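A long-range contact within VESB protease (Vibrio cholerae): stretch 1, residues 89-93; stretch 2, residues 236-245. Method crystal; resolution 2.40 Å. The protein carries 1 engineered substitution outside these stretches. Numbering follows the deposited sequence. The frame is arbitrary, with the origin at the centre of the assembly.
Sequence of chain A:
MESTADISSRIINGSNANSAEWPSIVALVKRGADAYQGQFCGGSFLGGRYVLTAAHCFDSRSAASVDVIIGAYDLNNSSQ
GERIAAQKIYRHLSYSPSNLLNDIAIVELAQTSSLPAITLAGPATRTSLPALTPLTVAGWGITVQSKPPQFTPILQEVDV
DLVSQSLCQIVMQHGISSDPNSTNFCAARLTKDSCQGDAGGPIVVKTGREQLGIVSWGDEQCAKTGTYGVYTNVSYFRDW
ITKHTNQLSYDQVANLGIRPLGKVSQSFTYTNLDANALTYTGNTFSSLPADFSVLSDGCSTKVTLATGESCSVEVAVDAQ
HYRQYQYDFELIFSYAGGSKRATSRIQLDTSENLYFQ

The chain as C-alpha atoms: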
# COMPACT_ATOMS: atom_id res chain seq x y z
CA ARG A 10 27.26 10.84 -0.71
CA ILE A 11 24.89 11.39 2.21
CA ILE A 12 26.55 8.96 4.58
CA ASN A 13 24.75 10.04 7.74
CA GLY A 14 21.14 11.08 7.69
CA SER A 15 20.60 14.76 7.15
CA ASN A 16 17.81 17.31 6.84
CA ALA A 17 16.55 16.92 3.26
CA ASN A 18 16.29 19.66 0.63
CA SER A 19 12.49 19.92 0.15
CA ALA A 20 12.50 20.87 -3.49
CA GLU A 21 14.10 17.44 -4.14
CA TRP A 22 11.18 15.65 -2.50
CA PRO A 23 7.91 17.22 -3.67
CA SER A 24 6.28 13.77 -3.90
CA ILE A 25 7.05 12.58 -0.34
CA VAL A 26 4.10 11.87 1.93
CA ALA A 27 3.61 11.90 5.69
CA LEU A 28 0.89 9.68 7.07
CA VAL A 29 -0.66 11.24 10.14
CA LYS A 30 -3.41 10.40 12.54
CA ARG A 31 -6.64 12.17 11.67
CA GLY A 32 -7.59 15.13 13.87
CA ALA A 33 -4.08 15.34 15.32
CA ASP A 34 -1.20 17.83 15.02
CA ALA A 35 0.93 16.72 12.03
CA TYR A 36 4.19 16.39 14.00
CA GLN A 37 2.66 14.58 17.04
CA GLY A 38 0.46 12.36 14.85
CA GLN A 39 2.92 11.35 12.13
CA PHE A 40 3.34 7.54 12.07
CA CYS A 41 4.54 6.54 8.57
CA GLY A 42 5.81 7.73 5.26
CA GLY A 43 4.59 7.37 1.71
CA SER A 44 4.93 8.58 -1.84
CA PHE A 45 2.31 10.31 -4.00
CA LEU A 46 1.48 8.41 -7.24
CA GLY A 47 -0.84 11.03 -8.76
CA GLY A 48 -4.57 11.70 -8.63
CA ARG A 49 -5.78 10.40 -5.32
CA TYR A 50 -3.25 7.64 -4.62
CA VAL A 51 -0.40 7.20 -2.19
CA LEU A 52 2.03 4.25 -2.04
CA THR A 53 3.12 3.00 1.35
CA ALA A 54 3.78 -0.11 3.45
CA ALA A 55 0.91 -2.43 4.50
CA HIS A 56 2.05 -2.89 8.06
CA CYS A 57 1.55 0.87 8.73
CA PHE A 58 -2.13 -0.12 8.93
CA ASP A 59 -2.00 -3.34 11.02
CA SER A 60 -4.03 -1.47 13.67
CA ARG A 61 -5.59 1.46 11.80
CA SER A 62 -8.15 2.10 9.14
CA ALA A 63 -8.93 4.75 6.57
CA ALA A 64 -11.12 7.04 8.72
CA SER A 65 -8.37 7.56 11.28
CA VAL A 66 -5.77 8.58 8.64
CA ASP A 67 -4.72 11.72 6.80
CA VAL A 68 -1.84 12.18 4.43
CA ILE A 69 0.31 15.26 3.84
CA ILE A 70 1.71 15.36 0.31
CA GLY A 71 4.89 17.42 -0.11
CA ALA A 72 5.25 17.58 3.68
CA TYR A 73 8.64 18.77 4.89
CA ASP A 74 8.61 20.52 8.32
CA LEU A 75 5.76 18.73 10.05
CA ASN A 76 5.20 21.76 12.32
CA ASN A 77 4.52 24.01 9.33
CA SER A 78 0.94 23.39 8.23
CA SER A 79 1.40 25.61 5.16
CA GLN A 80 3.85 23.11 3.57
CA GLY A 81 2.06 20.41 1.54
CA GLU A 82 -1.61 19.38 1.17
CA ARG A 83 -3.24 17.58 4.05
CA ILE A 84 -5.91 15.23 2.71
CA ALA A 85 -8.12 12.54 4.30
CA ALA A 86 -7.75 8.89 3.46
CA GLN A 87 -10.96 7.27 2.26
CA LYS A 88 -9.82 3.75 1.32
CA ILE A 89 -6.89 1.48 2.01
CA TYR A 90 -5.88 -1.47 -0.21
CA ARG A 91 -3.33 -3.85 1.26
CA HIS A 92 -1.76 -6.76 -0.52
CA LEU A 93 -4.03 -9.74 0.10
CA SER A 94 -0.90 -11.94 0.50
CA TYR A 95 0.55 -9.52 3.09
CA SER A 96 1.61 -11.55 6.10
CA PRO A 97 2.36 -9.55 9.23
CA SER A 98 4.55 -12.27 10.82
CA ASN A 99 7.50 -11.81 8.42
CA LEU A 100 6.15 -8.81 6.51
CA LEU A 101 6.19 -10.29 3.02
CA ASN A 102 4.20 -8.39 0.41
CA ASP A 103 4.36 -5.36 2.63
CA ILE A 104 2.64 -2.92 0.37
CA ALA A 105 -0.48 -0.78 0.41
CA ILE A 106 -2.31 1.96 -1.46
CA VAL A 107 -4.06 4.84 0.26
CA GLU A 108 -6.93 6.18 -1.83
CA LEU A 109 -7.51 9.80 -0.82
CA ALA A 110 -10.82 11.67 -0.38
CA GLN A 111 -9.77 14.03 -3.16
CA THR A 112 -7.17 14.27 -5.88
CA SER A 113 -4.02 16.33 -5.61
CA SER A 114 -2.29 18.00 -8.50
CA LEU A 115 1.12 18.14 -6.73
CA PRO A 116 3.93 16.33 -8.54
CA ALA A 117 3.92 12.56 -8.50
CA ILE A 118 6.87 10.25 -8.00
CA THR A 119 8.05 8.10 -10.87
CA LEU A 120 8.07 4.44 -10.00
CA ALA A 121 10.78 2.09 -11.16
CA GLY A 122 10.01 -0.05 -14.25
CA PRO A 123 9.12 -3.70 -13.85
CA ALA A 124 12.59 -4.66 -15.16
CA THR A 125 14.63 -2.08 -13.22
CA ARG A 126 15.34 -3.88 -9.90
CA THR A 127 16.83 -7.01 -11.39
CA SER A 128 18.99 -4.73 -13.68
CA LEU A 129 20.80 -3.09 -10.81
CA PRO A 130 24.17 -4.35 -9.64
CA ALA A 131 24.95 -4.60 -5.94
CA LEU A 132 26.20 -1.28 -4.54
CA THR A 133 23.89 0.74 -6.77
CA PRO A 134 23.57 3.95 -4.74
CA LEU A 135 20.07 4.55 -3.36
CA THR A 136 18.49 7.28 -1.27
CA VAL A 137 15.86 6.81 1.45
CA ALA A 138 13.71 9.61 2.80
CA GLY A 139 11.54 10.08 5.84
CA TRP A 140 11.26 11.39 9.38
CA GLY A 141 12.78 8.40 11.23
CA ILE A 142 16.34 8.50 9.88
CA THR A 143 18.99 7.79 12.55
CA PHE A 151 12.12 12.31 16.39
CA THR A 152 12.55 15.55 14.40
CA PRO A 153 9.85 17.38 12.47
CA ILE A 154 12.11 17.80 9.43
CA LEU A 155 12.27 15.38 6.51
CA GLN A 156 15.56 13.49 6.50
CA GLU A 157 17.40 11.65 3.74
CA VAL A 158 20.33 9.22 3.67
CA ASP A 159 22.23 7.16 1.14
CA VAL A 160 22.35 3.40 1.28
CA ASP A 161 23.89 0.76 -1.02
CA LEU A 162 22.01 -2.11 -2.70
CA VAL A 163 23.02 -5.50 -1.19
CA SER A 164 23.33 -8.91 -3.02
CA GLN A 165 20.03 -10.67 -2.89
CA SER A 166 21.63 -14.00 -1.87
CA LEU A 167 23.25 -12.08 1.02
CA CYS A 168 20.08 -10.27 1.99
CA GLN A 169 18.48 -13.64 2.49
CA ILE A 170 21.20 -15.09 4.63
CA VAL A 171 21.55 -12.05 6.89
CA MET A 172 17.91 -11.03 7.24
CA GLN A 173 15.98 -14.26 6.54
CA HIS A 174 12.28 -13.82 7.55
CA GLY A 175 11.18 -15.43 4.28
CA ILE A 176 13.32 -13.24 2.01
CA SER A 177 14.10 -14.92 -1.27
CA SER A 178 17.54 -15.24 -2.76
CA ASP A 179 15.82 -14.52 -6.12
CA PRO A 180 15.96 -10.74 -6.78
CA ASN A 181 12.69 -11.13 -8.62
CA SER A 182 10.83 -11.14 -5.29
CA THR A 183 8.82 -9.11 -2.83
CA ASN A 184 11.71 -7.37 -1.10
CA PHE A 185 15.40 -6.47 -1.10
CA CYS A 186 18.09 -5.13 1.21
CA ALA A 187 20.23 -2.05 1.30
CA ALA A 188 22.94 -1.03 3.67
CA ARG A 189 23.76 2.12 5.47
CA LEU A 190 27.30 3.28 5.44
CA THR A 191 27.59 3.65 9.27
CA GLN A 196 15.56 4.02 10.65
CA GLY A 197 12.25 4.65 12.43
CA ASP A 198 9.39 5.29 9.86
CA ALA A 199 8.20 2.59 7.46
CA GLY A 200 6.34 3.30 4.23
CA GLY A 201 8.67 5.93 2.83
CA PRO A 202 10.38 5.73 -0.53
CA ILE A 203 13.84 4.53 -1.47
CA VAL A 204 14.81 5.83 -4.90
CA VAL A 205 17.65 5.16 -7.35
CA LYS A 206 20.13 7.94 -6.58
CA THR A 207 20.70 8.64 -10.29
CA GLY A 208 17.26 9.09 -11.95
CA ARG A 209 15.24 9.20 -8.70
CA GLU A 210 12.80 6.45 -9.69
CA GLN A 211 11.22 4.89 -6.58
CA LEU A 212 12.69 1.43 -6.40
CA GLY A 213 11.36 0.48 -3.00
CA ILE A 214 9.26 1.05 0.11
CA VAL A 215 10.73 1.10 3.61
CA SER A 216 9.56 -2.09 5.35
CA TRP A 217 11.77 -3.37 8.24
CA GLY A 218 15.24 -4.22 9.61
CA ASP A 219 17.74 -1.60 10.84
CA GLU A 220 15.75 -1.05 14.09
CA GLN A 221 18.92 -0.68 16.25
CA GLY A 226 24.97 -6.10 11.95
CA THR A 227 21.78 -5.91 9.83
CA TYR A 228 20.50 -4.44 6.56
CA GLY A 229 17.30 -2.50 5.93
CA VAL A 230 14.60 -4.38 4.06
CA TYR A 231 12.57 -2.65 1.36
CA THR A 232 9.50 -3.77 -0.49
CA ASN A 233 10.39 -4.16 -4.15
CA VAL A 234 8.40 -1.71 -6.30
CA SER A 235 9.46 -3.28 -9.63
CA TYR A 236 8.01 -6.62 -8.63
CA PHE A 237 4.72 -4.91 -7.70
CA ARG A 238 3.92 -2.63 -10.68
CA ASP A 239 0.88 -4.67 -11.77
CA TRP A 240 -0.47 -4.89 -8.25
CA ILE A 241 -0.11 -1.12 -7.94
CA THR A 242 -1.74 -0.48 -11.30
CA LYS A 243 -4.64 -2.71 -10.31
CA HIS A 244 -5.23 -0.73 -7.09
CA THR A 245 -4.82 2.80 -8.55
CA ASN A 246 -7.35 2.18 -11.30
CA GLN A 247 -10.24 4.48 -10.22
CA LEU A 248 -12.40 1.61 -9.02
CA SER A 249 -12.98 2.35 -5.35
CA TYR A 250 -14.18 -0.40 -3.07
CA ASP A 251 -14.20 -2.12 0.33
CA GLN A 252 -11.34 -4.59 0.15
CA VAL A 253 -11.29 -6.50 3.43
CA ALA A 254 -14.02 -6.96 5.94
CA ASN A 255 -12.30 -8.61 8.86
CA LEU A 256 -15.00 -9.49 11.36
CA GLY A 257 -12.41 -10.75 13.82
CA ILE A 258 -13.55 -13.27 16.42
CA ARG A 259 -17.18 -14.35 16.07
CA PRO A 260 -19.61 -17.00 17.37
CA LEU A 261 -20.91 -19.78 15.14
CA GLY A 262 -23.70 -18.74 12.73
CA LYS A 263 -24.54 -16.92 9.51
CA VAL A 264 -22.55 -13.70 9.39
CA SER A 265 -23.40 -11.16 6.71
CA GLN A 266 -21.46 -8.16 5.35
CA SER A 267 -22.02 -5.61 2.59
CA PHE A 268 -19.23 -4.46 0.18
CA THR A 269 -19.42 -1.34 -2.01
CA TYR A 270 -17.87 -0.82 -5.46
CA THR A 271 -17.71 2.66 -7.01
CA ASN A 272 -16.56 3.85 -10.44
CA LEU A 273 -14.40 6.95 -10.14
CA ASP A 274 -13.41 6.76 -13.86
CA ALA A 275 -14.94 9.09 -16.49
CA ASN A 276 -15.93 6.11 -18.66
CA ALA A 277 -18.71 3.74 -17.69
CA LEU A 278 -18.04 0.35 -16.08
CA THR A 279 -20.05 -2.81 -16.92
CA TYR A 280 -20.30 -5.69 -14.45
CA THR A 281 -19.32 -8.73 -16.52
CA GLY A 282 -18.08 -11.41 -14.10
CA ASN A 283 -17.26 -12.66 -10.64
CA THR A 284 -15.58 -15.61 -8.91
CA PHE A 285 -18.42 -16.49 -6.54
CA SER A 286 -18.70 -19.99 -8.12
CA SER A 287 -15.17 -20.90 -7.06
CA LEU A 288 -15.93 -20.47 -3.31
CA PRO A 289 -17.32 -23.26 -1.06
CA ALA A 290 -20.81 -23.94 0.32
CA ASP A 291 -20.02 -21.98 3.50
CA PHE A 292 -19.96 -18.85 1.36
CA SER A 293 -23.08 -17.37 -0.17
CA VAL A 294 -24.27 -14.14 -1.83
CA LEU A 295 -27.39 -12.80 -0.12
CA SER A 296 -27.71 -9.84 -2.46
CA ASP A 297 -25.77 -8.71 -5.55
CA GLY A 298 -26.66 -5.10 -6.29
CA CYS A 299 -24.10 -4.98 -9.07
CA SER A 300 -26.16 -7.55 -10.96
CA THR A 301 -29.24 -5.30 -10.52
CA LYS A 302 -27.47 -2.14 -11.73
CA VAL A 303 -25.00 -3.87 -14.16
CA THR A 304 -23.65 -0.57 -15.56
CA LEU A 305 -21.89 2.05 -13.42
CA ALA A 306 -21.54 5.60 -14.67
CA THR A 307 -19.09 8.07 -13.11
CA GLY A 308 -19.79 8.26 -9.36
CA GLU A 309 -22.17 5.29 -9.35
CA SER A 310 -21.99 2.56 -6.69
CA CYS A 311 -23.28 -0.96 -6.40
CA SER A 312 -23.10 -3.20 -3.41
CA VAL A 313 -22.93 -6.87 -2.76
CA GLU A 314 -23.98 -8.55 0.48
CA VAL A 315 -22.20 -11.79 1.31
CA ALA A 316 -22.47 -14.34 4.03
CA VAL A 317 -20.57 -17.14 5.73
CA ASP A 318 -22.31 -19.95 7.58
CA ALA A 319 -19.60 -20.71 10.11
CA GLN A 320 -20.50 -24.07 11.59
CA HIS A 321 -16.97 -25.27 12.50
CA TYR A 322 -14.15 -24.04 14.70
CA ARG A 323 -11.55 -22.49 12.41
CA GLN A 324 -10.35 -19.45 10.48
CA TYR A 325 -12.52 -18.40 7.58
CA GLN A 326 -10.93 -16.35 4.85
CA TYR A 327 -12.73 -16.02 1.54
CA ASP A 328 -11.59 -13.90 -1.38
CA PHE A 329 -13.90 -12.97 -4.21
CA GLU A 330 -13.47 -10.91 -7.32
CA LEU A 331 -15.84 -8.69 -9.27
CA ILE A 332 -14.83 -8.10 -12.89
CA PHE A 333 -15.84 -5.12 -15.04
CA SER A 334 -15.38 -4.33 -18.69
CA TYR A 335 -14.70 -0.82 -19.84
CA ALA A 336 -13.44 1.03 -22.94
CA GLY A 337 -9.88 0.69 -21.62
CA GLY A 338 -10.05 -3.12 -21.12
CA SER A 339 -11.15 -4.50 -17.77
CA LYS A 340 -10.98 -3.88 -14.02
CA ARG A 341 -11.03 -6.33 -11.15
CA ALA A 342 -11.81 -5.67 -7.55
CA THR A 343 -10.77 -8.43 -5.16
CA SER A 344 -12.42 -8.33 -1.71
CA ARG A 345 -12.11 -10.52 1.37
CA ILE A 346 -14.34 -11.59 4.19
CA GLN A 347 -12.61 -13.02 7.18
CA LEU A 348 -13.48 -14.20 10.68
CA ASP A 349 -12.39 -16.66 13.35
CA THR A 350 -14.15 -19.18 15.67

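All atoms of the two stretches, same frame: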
# COMPACT_ATOMS: atom_id res chain seq x y z
N ILE A 89 -8.17 2.12 1.95
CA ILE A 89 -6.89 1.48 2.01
C ILE A 89 -6.98 0.11 1.29
O ILE A 89 -7.91 -0.65 1.52
CB ILE A 89 -6.42 1.36 3.46
CG1 ILE A 89 -6.04 2.77 3.96
CG2 ILE A 89 -5.17 0.49 3.56
CD1 ILE A 89 -5.65 2.87 5.43
N TYR A 90 -6.03 -0.15 0.40
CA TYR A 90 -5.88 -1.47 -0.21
C TYR A 90 -4.55 -2.04 0.23
O TYR A 90 -3.52 -1.43 0.00
CB TYR A 90 -5.96 -1.38 -1.75
CG TYR A 90 -7.18 -0.63 -2.18
CD1 TYR A 90 -7.17 0.74 -2.33
CD2 TYR A 90 -8.36 -1.28 -2.37
CE1 TYR A 90 -8.31 1.43 -2.68
CE2 TYR A 90 -9.49 -0.61 -2.75
CZ TYR A 90 -9.48 0.75 -2.89
OH TYR A 90 -10.65 1.41 -3.24
N ARG A 91 -4.57 -3.17 0.91
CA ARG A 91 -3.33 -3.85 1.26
C ARG A 91 -3.17 -5.08 0.42
O ARG A 91 -4.14 -5.65 -0.04
CB ARG A 91 -3.37 -4.27 2.72
CG ARG A 91 -3.56 -3.12 3.69
CD ARG A 91 -4.04 -3.68 5.01
NE ARG A 91 -2.97 -3.69 5.98
CZ ARG A 91 -2.83 -4.54 6.99
NH1 ARG A 91 -3.69 -5.54 7.19
NH2 ARG A 91 -1.79 -4.39 7.81
N HIS A 92 -1.94 -5.55 0.23
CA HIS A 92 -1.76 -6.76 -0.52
C HIS A 92 -2.47 -7.89 0.19
O HIS A 92 -2.33 -8.05 1.39
CB HIS A 92 -0.30 -7.10 -0.70
CG HIS A 92 -0.04 -7.94 -1.91
ND1 HIS A 92 -0.27 -9.29 -1.93
CD2 HIS A 92 0.37 -7.61 -3.16
CE1 HIS A 92 0.01 -9.77 -3.13
NE2 HIS A 92 0.40 -8.77 -3.89
N LEU A 93 -3.24 -8.69 -0.53
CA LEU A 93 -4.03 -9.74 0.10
C LEU A 93 -3.17 -10.94 0.53
O LEU A 93 -3.64 -11.77 1.32
CB LEU A 93 -5.18 -10.15 -0.81
CG LEU A 93 -6.27 -9.08 -0.95
CD1 LEU A 93 -7.37 -9.60 -1.85
CD2 LEU A 93 -6.87 -8.69 0.40
N TYR A 236 8.69 -5.35 -8.68
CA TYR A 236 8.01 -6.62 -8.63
C TYR A 236 6.51 -6.39 -8.48
O TYR A 236 5.73 -7.31 -8.70
CB TYR A 236 8.59 -7.43 -7.45
CG TYR A 236 7.97 -8.77 -7.16
CD1 TYR A 236 8.37 -9.92 -7.84
CD2 TYR A 236 7.01 -8.91 -6.20
CE1 TYR A 236 7.81 -11.16 -7.58
CE2 TYR A 236 6.43 -10.14 -5.92
CZ TYR A 236 6.84 -11.26 -6.62
OH TYR A 236 6.29 -12.48 -6.34
N PHE A 237 6.12 -5.19 -8.06
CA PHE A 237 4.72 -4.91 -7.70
C PHE A 237 3.96 -3.94 -8.63
O PHE A 237 2.84 -3.54 -8.31
CB PHE A 237 4.63 -4.45 -6.22
CG PHE A 237 4.64 -5.61 -5.22
CD1 PHE A 237 3.70 -6.62 -5.30
CD2 PHE A 237 5.60 -5.68 -4.23
CE1 PHE A 237 3.72 -7.68 -4.40
CE2 PHE A 237 5.64 -6.72 -3.34
CZ PHE A 237 4.69 -7.73 -3.42
N ARG A 238 4.53 -3.61 -9.78
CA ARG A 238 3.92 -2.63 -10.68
C ARG A 238 2.48 -2.98 -11.08
O ARG A 238 1.61 -2.10 -11.07
CB ARG A 238 4.79 -2.44 -11.91
CG ARG A 238 6.16 -1.85 -11.59
CD ARG A 238 6.03 -0.52 -10.89
NE ARG A 238 5.10 0.33 -11.63
CZ ARG A 238 5.44 1.13 -12.64
NH1 ARG A 238 6.70 1.22 -13.03
NH2 ARG A 238 4.51 1.84 -13.26
N ASP A 239 2.23 -4.25 -11.41
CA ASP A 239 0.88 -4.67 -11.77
C ASP A 239 -0.06 -4.57 -10.60
O ASP A 239 -1.23 -4.19 -10.77
CB ASP A 239 0.85 -6.10 -12.31
CG ASP A 239 1.53 -6.23 -13.66
OD1 ASP A 239 1.86 -5.20 -14.30
OD2 ASP A 239 1.75 -7.37 -14.08
N TRP A 240 0.41 -4.95 -9.41
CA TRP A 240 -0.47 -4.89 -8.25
C TRP A 240 -0.86 -3.44 -7.99
O TRP A 240 -2.02 -3.13 -7.70
CB TRP A 240 0.17 -5.55 -7.03
CG TRP A 240 -0.74 -5.53 -5.86
CD1 TRP A 240 -1.66 -6.49 -5.53
CD2 TRP A 240 -0.85 -4.49 -4.89
NE1 TRP A 240 -2.33 -6.11 -4.39
CE2 TRP A 240 -1.85 -4.88 -3.98
CE3 TRP A 240 -0.21 -3.26 -4.70
CZ2 TRP A 240 -2.23 -4.09 -2.91
CZ3 TRP A 240 -0.59 -2.48 -3.64
CH2 TRP A 240 -1.60 -2.90 -2.76
N ILE A 241 0.11 -2.55 -8.17
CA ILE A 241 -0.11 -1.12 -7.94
C ILE A 241 -1.08 -0.56 -8.97
O ILE A 241 -1.99 0.17 -8.63
CB ILE A 241 1.21 -0.33 -8.00
CG1 ILE A 241 2.07 -0.72 -6.81
CG2 ILE A 241 0.96 1.18 -7.98
CD1 ILE A 241 3.53 -0.42 -6.97
N THR A 242 -0.87 -0.92 -10.23
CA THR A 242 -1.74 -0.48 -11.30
C THR A 242 -3.16 -0.92 -11.03
O THR A 242 -4.09 -0.14 -11.19
CB THR A 242 -1.26 -1.07 -12.62
OG1 THR A 242 0.04 -0.53 -12.88
CG2 THR A 242 -2.22 -0.76 -13.77
N LYS A 243 -3.32 -2.16 -10.59
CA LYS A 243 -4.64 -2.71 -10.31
C LYS A 243 -5.35 -1.96 -9.18
O LYS A 243 -6.57 -1.85 -9.21
CB LYS A 243 -4.54 -4.21 -9.99
CG LYS A 243 -5.77 -4.75 -9.27
CD LYS A 243 -5.78 -6.27 -9.08
CE LYS A 243 -6.86 -6.64 -8.08
NZ LYS A 243 -7.15 -8.09 -8.07
N HIS A 244 -4.60 -1.42 -8.21
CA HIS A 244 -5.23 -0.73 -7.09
C HIS A 244 -5.15 0.80 -7.16
O HIS A 244 -5.44 1.47 -6.18
CB HIS A 244 -4.69 -1.28 -5.79
CG HIS A 244 -5.07 -2.70 -5.56
ND1 HIS A 244 -4.30 -3.76 -6.00
CD2 HIS A 244 -6.17 -3.25 -4.97
CE1 HIS A 244 -4.92 -4.90 -5.72
NE2 HIS A 244 -6.04 -4.62 -5.09
N THR A 245 -4.80 1.35 -8.32
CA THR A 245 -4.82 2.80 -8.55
C THR A 245 -5.59 3.07 -9.83
O THR A 245 -5.26 3.96 -10.62
CB THR A 245 -3.40 3.34 -8.69
OG1 THR A 245 -2.72 2.64 -9.75
CG2 THR A 245 -2.60 3.21 -7.37
O HOH W 1 -3.59 -8.64 -3.40

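The contact between residues 89-93 and the helical segment 236-245 is built mainly from aromatic side chains, and no direct hydrogen bond crosses it. The end of a strand and the turn that follows it lie against one side of a short helix, burying 309 Å² in total. Trp240 and His92 contribute the largest shares, followed by Tyr90 and His244.

The best-defined aromatic interaction is an offset stack between the His92 ring and the five-membered ring of Trp240. Their centroids are 4.1 Å apart and their planes are inclined by 28°, and His92 CD2 lies over one face of the indole, 3.3 Å from Trp240 CD1. The CA-to-CB bond of His92 points sideways, but with chi1 in the t rotamer the imidazole comes nearer to the helix. The same ring also meets Phe237, with His92 NE2 3.5 Å from Phe237 CE1; here the planes are 62° apart and the arrangement is oblique. His92 thus touches two aromatic residues separated by roughly one helical turn. A second oblique pair, Tyr90 with His244, has ring centroids 5.8 Å apart and planes at 43°. Its closest approach is 3.7 Å, from Tyr90 CB to His244 CD2, and the near side of the phenol ring joins in, with Tyr90 CD2 3.9 Å from the same His244 CD2.

Van der Waals contacts with the backbone of the first stretch complete the packing. The six-membered part of the indole reaches the strand: Trp240 CH2 lies 3.7 Å from Tyr90 O, which sits at the ring edge near its plane, and Trp240 CZ2 lies 3.6 Å from Arg91 C. The side chain of Arg91 starts away from the helix, leaving its main chain to make this contact.

Polar linkage across the contact is supplied by water 1. It accepts hydrogen bonds from Leu93 N, at 2.9 Å from the water O, and from Trp240 NE1, at 3.0 Å from the same O. The indole N-H, which has no direct protein acceptor across the contact, is thereby satisfied while the ring remains packed against His92.

Hydrogen bonds within the second stretch help to position its aromatic groups. His244 ND1 donates to Trp240 O over 2.9 Å with an angle of 162° at the hydrogen, tying the imidazole back to the preceding turn while its CD2 faces Tyr90. Ile241 N donates to Phe237 O, also at 2.9 Å, and Phe237 occupies the N-cap position, so the residues that meet His92 belong to the first turn of the helix and its start.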